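Local atomic coordinates of Cif-like 1 (Burkholderia cenocepacia, PDB entry 7JQY), a protein that probably hydrolyses epoxides, as a Cif-like member of the alpha/beta hydrolase family. Residues R116-M127 with E139-V150; P247-G255 with F293-F301. The protein carries 1 engineered substitution. All coordinates share one frame; numbering follows the deposited sequence.

Both contacts are buried and share one sheet, in which strands 140-146 and 250-255 are neighbours. Contact 1 lies deeper, its centre about 7 Å from the centre of the chain. Contact 2 is further out, about 14 Å from it. Contact 1 pairs two parallel strands through backbone hydrogen bonds and adds a salt bridge. Contact 2 packs a helix on a strand, through apolar side chains and two phenylalanine rings. Backbone bonding continues from one to the next, with Met-145 N 2.7 Å from Leu-251 O. A polar tie joins them as well: Lys-142 NZ lies 2.9 Å from Phe-301 O.

Contact 1. Residues R116-M127 with E139-V150; sequences RIHLVGRSIGVM and EIVKLAMLDVPV. Engineered in segment 116-127: Ser-123 (natural residue Asp).
Arg-122 reaches Asp-147 with CG between its own backbone N and carbonyl carbon (chi1 78°). The chain then bends at chi3 and brings NE to the carboxylate. Arg-122 NE donates to Asp-147 OD2 at 2.8 Å in a nearly straight bond (168°), which forms a salt bridge. The oxygen sits at the guanidinium edge, close to its plane. It is met on its anti side, and the two flat groups are turned 49° apart. Val-126 has CG2 anti to its backbone N, which sets this methyl 3.5 Å from Met-145 CA. The other branch, Val-126 CG1, meets Val-150 CG1 at 3.7 Å.

Strands 117-122 and 142-146 run parallel. Leu-119 bonds to both neighbours of Leu-143. Its N donates to Lys-142 O at 3.0 Å, and its O accepts from Ala-144 N at 2.8 Å. Gly-121 repeats the pattern with Ala-144 O and Leu-146 N. Ile-140 CD1 lies 3.7 Å from Ile-117 CG1 and reaches Leu-119 CD2 as well. The His-118 ring meets Lys-142 CB at its edge, in plane, with ND1 3.7 Å from CB.

Ser-123 is engineered; the natural residue is Asp. It stands in the tight turn from strand to helix, next to Val-148, whose CG2 is 3.6 Å from Ser-123 CA. With Gly-121 and Gly-125 the turn is consistent with the nucleophile elbow of alpha/beta hydrolases.

Arg-122 NH1 also bonds to Gln-59 OE1 and NH2 to His-284 O, while His-118 NE2 bonds to Glu-49. Strands 117-122 and 140-146, with helix 124-135 between them, form a beta-alpha-beta unit. That helix covers the face of Leu-119 and Leu-143, helix 291-303 covers that of Val-120 and Ala-144, and strand 50-54 continues the sheet beside 117-122.

Contact 2. Residues P247-G255 with F293-F301; sequences PMPVLALAG and FLTRQLLDF
Leu-251 and Phe-301 meet where helix 291-303 packs on strand 250-255 of the alpha/beta hydrolase sheet. The helix segment 293-301 runs nearly antiparallel to the strand, at 169°. Phe-301 is fully extended at its first torsion (chi1 -179°), which carries the ring from the helix to the strand. The side chains of Leu-251 and Phe-301 lie alongside with opposed directions. Leu-251 CB sits over the middle of the ring, 3.5 Å from the Phe-301 centroid and only 13° off the normal, a CH-pi contact. Leu-251 CG is also anti to its backbone N, and CD2 ends 3.8 Å from Phe-301 CB.

Leu-253 starts differently. Its CG is anti to the carbonyl carbon. The two methyls both touch Gln-297, and each has a further partner. Leu-253 CD1 meets Leu-294 CD1 at 3.6 Å. Leu-253 CD2 is nearer to Phe-293, 3.9 Å from its CE1, and approaches that ring obliquely. Gln-297 CB makes its closest approach to Leu-253. Gln-297 CG, anti to the carbonyl carbon, lies over one face of the Phe-293 ring, toward its rim. The bend at chi2 then places the amide, with Gln-297 OE1 near Leu-253 CD2 and 4.0 Å from Leu-251 CD1.

The contact is thus apolar packing in the main, with leucine branches and aromatic rings packed between helix and strand. Neighbouring strands take part: Leu-298 also rests on Ala-144, and Gln-297 on Ala-277. Pro-249 flanks the Phe-301 ring, with Pro-249 CB 3.9 Å from Phe-301 CE1. The ring's far edge points at the backbone here, and Phe-301 CZ lies 3.4 Å from Pro-249 O, near the ring plane.

Contact 1. Residues R116-M127 with E139-V150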
# COMPACT_ATOMS: atom_id res chain seq x y z
N ARG B 116 12.15 -25.93 42.90
CA ARG B 116 11.40 -27.11 42.42
C ARG B 116 10.07 -26.66 41.78
O ARG B 116 9.33 -25.89 42.39
CB ARG B 116 11.13 -28.09 43.56
CG ARG B 116 12.38 -28.65 44.21
CD ARG B 116 13.20 -29.46 43.22
NE ARG B 116 14.39 -30.04 43.83
CZ ARG B 116 15.58 -29.44 43.88
NH1 ARG B 116 15.74 -28.24 43.33
NH2 ARG B 116 16.61 -30.05 44.46
N ILE B 117 9.77 -27.11 40.55
CA ILE B 117 8.61 -26.64 39.80
C ILE B 117 7.96 -27.83 39.12
O ILE B 117 8.62 -28.84 38.84
CB ILE B 117 8.99 -25.60 38.73
CG1 ILE B 117 9.93 -26.25 37.71
CG2 ILE B 117 9.63 -24.35 39.36
CD1 ILE B 117 10.21 -25.44 36.49
N HIS B 118 6.65 -27.74 38.91
CA HIS B 118 5.98 -28.57 37.91
C HIS B 118 6.06 -27.82 36.59
O HIS B 118 6.03 -26.58 36.57
CB HIS B 118 4.53 -28.83 38.30
CG HIS B 118 4.37 -29.46 39.64
ND1 HIS B 118 4.42 -30.83 39.83
CD2 HIS B 118 4.17 -28.92 40.87
CE1 HIS B 118 4.24 -31.10 41.12
NE2 HIS B 118 4.09 -29.96 41.77
N LEU B 119 6.19 -28.56 35.50
CA LEU B 119 6.53 -27.96 34.21
C LEU B 119 5.60 -28.50 33.13
O LEU B 119 5.50 -29.72 32.94
CB LEU B 119 7.99 -28.23 33.86
CG LEU B 119 8.62 -27.42 32.73
CD1 LEU B 119 8.32 -25.93 32.90
CD2 LEU B 119 10.11 -27.69 32.65
N VAL B 120 4.94 -27.58 32.42
CA VAL B 120 4.02 -27.90 31.33
C VAL B 120 4.46 -27.16 30.07
O VAL B 120 4.70 -25.95 30.12
CB VAL B 120 2.57 -27.50 31.68
CG1 VAL B 120 1.61 -28.00 30.60
CG2 VAL B 120 2.20 -28.01 33.07
N GLY B 121 4.56 -27.87 28.96
CA GLY B 121 4.97 -27.27 27.71
C GLY B 121 4.23 -27.86 26.53
O GLY B 121 3.76 -29.00 26.58
N ARG B 122 4.11 -27.06 25.47
CA ARG B 122 3.56 -27.50 24.19
C ARG B 122 4.33 -26.83 23.06
O ARG B 122 4.94 -25.77 23.25
CB ARG B 122 2.05 -27.21 24.07
CG ARG B 122 1.68 -25.76 23.75
CD ARG B 122 0.22 -25.65 23.32
NE ARG B 122 -0.06 -26.46 22.14
CZ ARG B 122 0.30 -26.14 20.91
NH1 ARG B 122 0.96 -25.00 20.67
NH2 ARG B 122 0.01 -26.95 19.90
N SER B 123 4.30 -27.46 21.88
CA SER B 123 5.00 -26.95 20.69
C SER B 123 6.45 -26.63 21.06
O SER B 123 7.10 -27.46 21.71
CB SER B 123 4.20 -25.77 20.14
OG SER B 123 4.95 -25.02 19.19
N ILE B 124 6.96 -25.44 20.71
CA ILE B 124 8.33 -25.06 21.04
C ILE B 124 8.55 -25.14 22.54
O ILE B 124 9.65 -25.49 23.01
CB ILE B 124 8.62 -23.65 20.49
CG1 ILE B 124 8.39 -23.61 18.97
CG2 ILE B 124 10.02 -23.19 20.83
CD1 ILE B 124 9.42 -24.37 18.19
N GLY B 125 7.52 -24.84 23.32
CA GLY B 125 7.66 -24.86 24.76
C GLY B 125 7.92 -26.23 25.33
O GLY B 125 8.55 -26.36 26.39
N VAL B 126 7.43 -27.28 24.68
CA VAL B 126 7.73 -28.61 25.19
C VAL B 126 9.17 -29.00 24.90
O VAL B 126 9.76 -29.79 25.65
CB VAL B 126 6.71 -29.63 24.65
CG1 VAL B 126 7.11 -30.16 23.27
CG2 VAL B 126 6.53 -30.76 25.65
N MET B 127 9.79 -28.41 23.88
CA MET B 127 11.21 -28.64 23.66
C MET B 127 12.04 -27.94 24.73
O MET B 127 12.99 -28.52 25.27
CB MET B 127 11.62 -28.15 22.27
CG MET B 127 10.67 -28.56 21.15
SD MET B 127 11.12 -27.92 19.51
CE MET B 127 9.75 -28.55 18.55
N GLU B 139 15.53 -30.63 39.59
CA GLU B 139 14.72 -29.43 39.76
C GLU B 139 13.33 -29.54 39.15
O GLU B 139 12.50 -28.66 39.40
CB GLU B 139 15.45 -28.22 39.17
CG GLU B 139 16.79 -27.96 39.83
CD GLU B 139 17.52 -26.76 39.26
OE1 GLU B 139 16.86 -25.86 38.71
OE2 GLU B 139 18.77 -26.73 39.37
N ILE B 140 13.03 -30.58 38.38
CA ILE B 140 11.72 -30.77 37.78
C ILE B 140 11.01 -31.88 38.55
O ILE B 140 11.38 -33.05 38.44
CB ILE B 140 11.82 -31.11 36.29
CG1 ILE B 140 12.51 -29.99 35.51
CG2 ILE B 140 10.44 -31.41 35.71
CD1 ILE B 140 11.91 -28.61 35.75
N VAL B 141 9.99 -31.51 39.32
CA VAL B 141 9.21 -32.50 40.06
C VAL B 141 8.43 -33.39 39.11
O VAL B 141 8.54 -34.62 39.14
CB VAL B 141 8.28 -31.80 41.06
CG1 VAL B 141 7.51 -32.81 41.89
CG2 VAL B 141 9.07 -30.88 41.95
N LYS B 142 7.63 -32.78 38.24
CA LYS B 142 6.85 -33.50 37.24
C LYS B 142 6.85 -32.68 35.95
O LYS B 142 6.98 -31.45 35.98
CB LYS B 142 5.41 -33.74 37.71
CG LYS B 142 5.27 -34.80 38.79
CD LYS B 142 3.87 -34.84 39.35
CE LYS B 142 3.76 -35.84 40.49
NZ LYS B 142 2.51 -35.64 41.29
N LEU B 143 6.71 -33.38 34.83
CA LEU B 143 6.78 -32.77 33.51
C LEU B 143 5.61 -33.26 32.67
O LEU B 143 5.35 -34.47 32.60
CB LEU B 143 8.11 -33.11 32.83
CG LEU B 143 8.27 -32.72 31.37
CD1 LEU B 143 8.34 -31.21 31.23
CD2 LEU B 143 9.50 -33.40 30.77
N ALA B 144 4.87 -32.33 32.06
CA ALA B 144 3.74 -32.64 31.19
C ALA B 144 4.05 -32.17 29.78
O ALA B 144 4.42 -31.01 29.58
CB ALA B 144 2.44 -32.01 31.69
N MET B 145 3.89 -33.07 28.81
CA MET B 145 4.30 -32.82 27.43
C MET B 145 3.08 -32.87 26.52
O MET B 145 2.41 -33.90 26.43
CB MET B 145 5.34 -33.85 27.00
CG MET B 145 6.60 -33.83 27.88
SD MET B 145 7.88 -34.98 27.34
CE MET B 145 8.91 -33.88 26.38
N LEU B 146 2.81 -31.77 25.81
CA LEU B 146 1.57 -31.60 25.06
C LEU B 146 1.83 -31.45 23.56
O LEU B 146 2.71 -30.70 23.15
CB LEU B 146 0.78 -30.38 25.54
CG LEU B 146 0.47 -30.15 27.02
CD1 LEU B 146 -0.55 -29.01 27.15
CD2 LEU B 146 -0.04 -31.40 27.70
N ASP B 147 1.04 -32.18 22.77
CA ASP B 147 0.70 -31.85 21.38
C ASP B 147 1.77 -32.13 20.33
O ASP B 147 1.44 -32.53 19.21
CB ASP B 147 0.27 -30.38 21.30
CG ASP B 147 -1.00 -30.11 22.08
OD1 ASP B 147 -1.86 -31.01 22.13
OD2 ASP B 147 -1.15 -29.00 22.66
N VAL B 148 3.04 -31.89 20.65
CA VAL B 148 4.09 -31.90 19.63
C VAL B 148 5.25 -32.80 20.06
O VAL B 148 5.61 -32.82 21.25
CB VAL B 148 4.59 -30.46 19.36
CG1 VAL B 148 5.73 -30.43 18.34
CG2 VAL B 148 3.44 -29.59 18.90
N PRO B 149 5.84 -33.58 19.15
CA PRO B 149 7.07 -34.31 19.49
C PRO B 149 8.28 -33.40 19.51
O PRO B 149 8.34 -32.39 18.81
CB PRO B 149 7.19 -35.33 18.36
CG PRO B 149 6.53 -34.64 17.19
CD PRO B 149 5.37 -33.89 17.79
N VAL B 150 9.28 -33.78 20.30
CA VAL B 150 10.49 -32.96 20.43
C VAL B 150 11.55 -33.49 19.46
O VAL B 150 11.50 -34.66 19.07
CB VAL B 150 11.02 -32.91 21.87
CG1 VAL B 150 9.90 -32.56 22.84
CG2 VAL B 150 11.69 -34.20 22.27

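Contact 2. Residues P247-G255 with F293-F301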
# COMPACT_ATOMS: atom_id res chain seq x y z
N PRO B 247 14.05 -39.12 34.91
CA PRO B 247 13.62 -39.92 36.07
C PRO B 247 12.29 -39.50 36.68
O PRO B 247 11.63 -40.31 37.33
CB PRO B 247 14.76 -39.71 37.07
CG PRO B 247 15.25 -38.31 36.76
CD PRO B 247 15.02 -38.07 35.29
N MET B 248 11.91 -38.23 36.52
CA MET B 248 10.69 -37.75 37.14
C MET B 248 9.47 -38.24 36.37
O MET B 248 9.55 -38.52 35.17
CB MET B 248 10.71 -36.22 37.23
CG MET B 248 10.39 -35.51 35.93
SD MET B 248 11.76 -35.58 34.74
CE MET B 248 13.04 -34.75 35.67
N PRO B 249 8.30 -38.30 37.02
CA PRO B 249 7.08 -38.70 36.30
C PRO B 249 6.75 -37.73 35.17
O PRO B 249 6.89 -36.51 35.30
CB PRO B 249 6.00 -38.68 37.39
CG PRO B 249 6.74 -38.82 38.67
CD PRO B 249 8.06 -38.13 38.46
N VAL B 250 6.29 -38.30 34.06
CA VAL B 250 6.02 -37.55 32.84
C VAL B 250 4.62 -37.90 32.36
O VAL B 250 4.22 -39.07 32.39
CB VAL B 250 7.06 -37.85 31.74
CG1 VAL B 250 6.66 -37.18 30.44
CG2 VAL B 250 8.44 -37.41 32.20
N LEU B 251 3.87 -36.88 31.94
CA LEU B 251 2.54 -37.03 31.37
C LEU B 251 2.58 -36.53 29.93
O LEU B 251 3.15 -35.47 29.66
CB LEU B 251 1.50 -36.24 32.18
CG LEU B 251 0.09 -36.09 31.60
CD1 LEU B 251 -0.66 -37.41 31.63
CD2 LEU B 251 -0.69 -35.01 32.35
N ALA B 252 2.01 -37.32 29.01
CA ALA B 252 1.96 -36.99 27.59
C ALA B 252 0.51 -36.89 27.14
O ALA B 252 -0.28 -37.82 27.37
CB ALA B 252 2.70 -38.04 26.75
N LEU B 253 0.15 -35.78 26.49
CA LEU B 253 -1.22 -35.52 26.06
C LEU B 253 -1.26 -34.95 24.64
O LEU B 253 -0.39 -34.17 24.27
CB LEU B 253 -1.94 -34.55 27.00
CG LEU B 253 -2.02 -34.91 28.48
CD1 LEU B 253 -2.52 -33.70 29.27
CD2 LEU B 253 -2.92 -36.10 28.69
N ALA B 254 -2.29 -35.33 23.88
CA ALA B 254 -2.50 -34.79 22.54
C ALA B 254 -3.92 -35.09 22.10
O ALA B 254 -4.60 -35.94 22.67
CB ALA B 254 -1.48 -35.34 21.54
N GLY B 255 -4.38 -34.35 21.09
CA GLY B 255 -5.73 -34.56 20.59
C GLY B 255 -5.80 -35.71 19.60
O GLY B 255 -4.86 -35.99 18.86
N PHE B 293 -10.46 -30.96 29.51
CA PHE B 293 -9.71 -32.21 29.55
C PHE B 293 -8.31 -31.99 30.10
O PHE B 293 -7.82 -32.78 30.93
CB PHE B 293 -9.62 -32.80 28.14
CG PHE B 293 -8.66 -33.95 28.01
CD1 PHE B 293 -7.32 -33.73 27.72
CD2 PHE B 293 -9.12 -35.26 28.15
CE1 PHE B 293 -6.44 -34.80 27.60
CE2 PHE B 293 -8.24 -36.33 28.02
CZ PHE B 293 -6.91 -36.10 27.75
N LEU B 294 -7.65 -30.93 29.65
CA LEU B 294 -6.27 -30.67 30.06
C LEU B 294 -6.20 -30.34 31.54
O LEU B 294 -5.32 -30.84 32.25
CB LEU B 294 -5.71 -29.51 29.24
CG LEU B 294 -4.34 -29.01 29.63
CD1 LEU B 294 -3.37 -30.17 29.56
CD2 LEU B 294 -3.93 -27.89 28.69
N THR B 295 -7.11 -29.49 32.00
CA THR B 295 -7.09 -29.12 33.40
C THR B 295 -7.29 -30.35 34.25
O THR B 295 -6.63 -30.52 35.29
CB THR B 295 -8.14 -28.04 33.69
OG1 THR B 295 -7.66 -26.80 33.18
CG2 THR B 295 -8.37 -27.88 35.19
N ARG B 296 -8.18 -31.24 33.81
CA ARG B 296 -8.45 -32.46 34.56
C ARG B 296 -7.23 -33.38 34.59
O ARG B 296 -6.94 -34.01 35.61
CB ARG B 296 -9.65 -33.20 33.95
CG ARG B 296 -10.00 -34.49 34.67
CD ARG B 296 -10.28 -34.25 36.15
NE ARG B 296 -10.55 -35.48 36.87
CZ ARG B 296 -10.78 -35.55 38.18
NH1 ARG B 296 -10.77 -34.45 38.91
NH2 ARG B 296 -11.02 -36.72 38.75
N GLN B 297 -6.53 -33.46 33.47
CA GLN B 297 -5.35 -34.29 33.34
C GLN B 297 -4.20 -33.73 34.17
O GLN B 297 -3.51 -34.48 34.87
CB GLN B 297 -4.98 -34.40 31.87
CG GLN B 297 -5.91 -35.35 31.12
CD GLN B 297 -5.66 -36.78 31.54
OE1 GLN B 297 -4.58 -37.09 32.05
NE2 GLN B 297 -6.63 -37.65 31.32
N LEU B 298 -4.04 -32.41 34.20
CA LEU B 298 -2.91 -31.84 34.95
C LEU B 298 -3.10 -31.98 36.46
O LEU B 298 -2.18 -32.38 37.17
CB LEU B 298 -2.72 -30.37 34.57
CG LEU B 298 -2.16 -30.05 33.19
CD1 LEU B 298 -2.16 -28.54 32.95
CD2 LEU B 298 -0.75 -30.60 33.03
N LEU B 299 -4.31 -31.70 36.95
CA LEU B 299 -4.54 -31.78 38.39
C LEU B 299 -4.39 -33.21 38.90
O LEU B 299 -3.79 -33.43 39.97
CB LEU B 299 -5.90 -31.19 38.75
CG LEU B 299 -5.90 -29.65 38.64
CD1 LEU B 299 -7.27 -29.03 38.85
CD2 LEU B 299 -4.88 -29.06 39.60
N ASP B 300 -4.90 -34.19 38.14
CA ASP B 300 -4.73 -35.59 38.53
C ASP B 300 -3.26 -35.98 38.55
O ASP B 300 -2.80 -36.68 39.47
CB ASP B 300 -5.44 -36.50 37.53
CG ASP B 300 -6.86 -36.78 37.91
OD1 ASP B 300 -7.15 -36.71 39.12
OD2 ASP B 300 -7.67 -37.05 37.01
N PHE B 301 -2.50 -35.50 37.57
CA PHE B 301 -1.08 -35.80 37.48
C PHE B 301 -0.29 -35.16 38.62
O PHE B 301 0.69 -35.74 39.09
CB PHE B 301 -0.57 -35.34 36.12
CG PHE B 301 0.87 -35.62 35.88
CD1 PHE B 301 1.41 -36.86 36.16
CD2 PHE B 301 1.68 -34.65 35.32
CE1 PHE B 301 2.74 -37.11 35.91
CE2 PHE B 301 3.01 -34.89 35.08
CZ PHE B 301 3.54 -36.13 35.37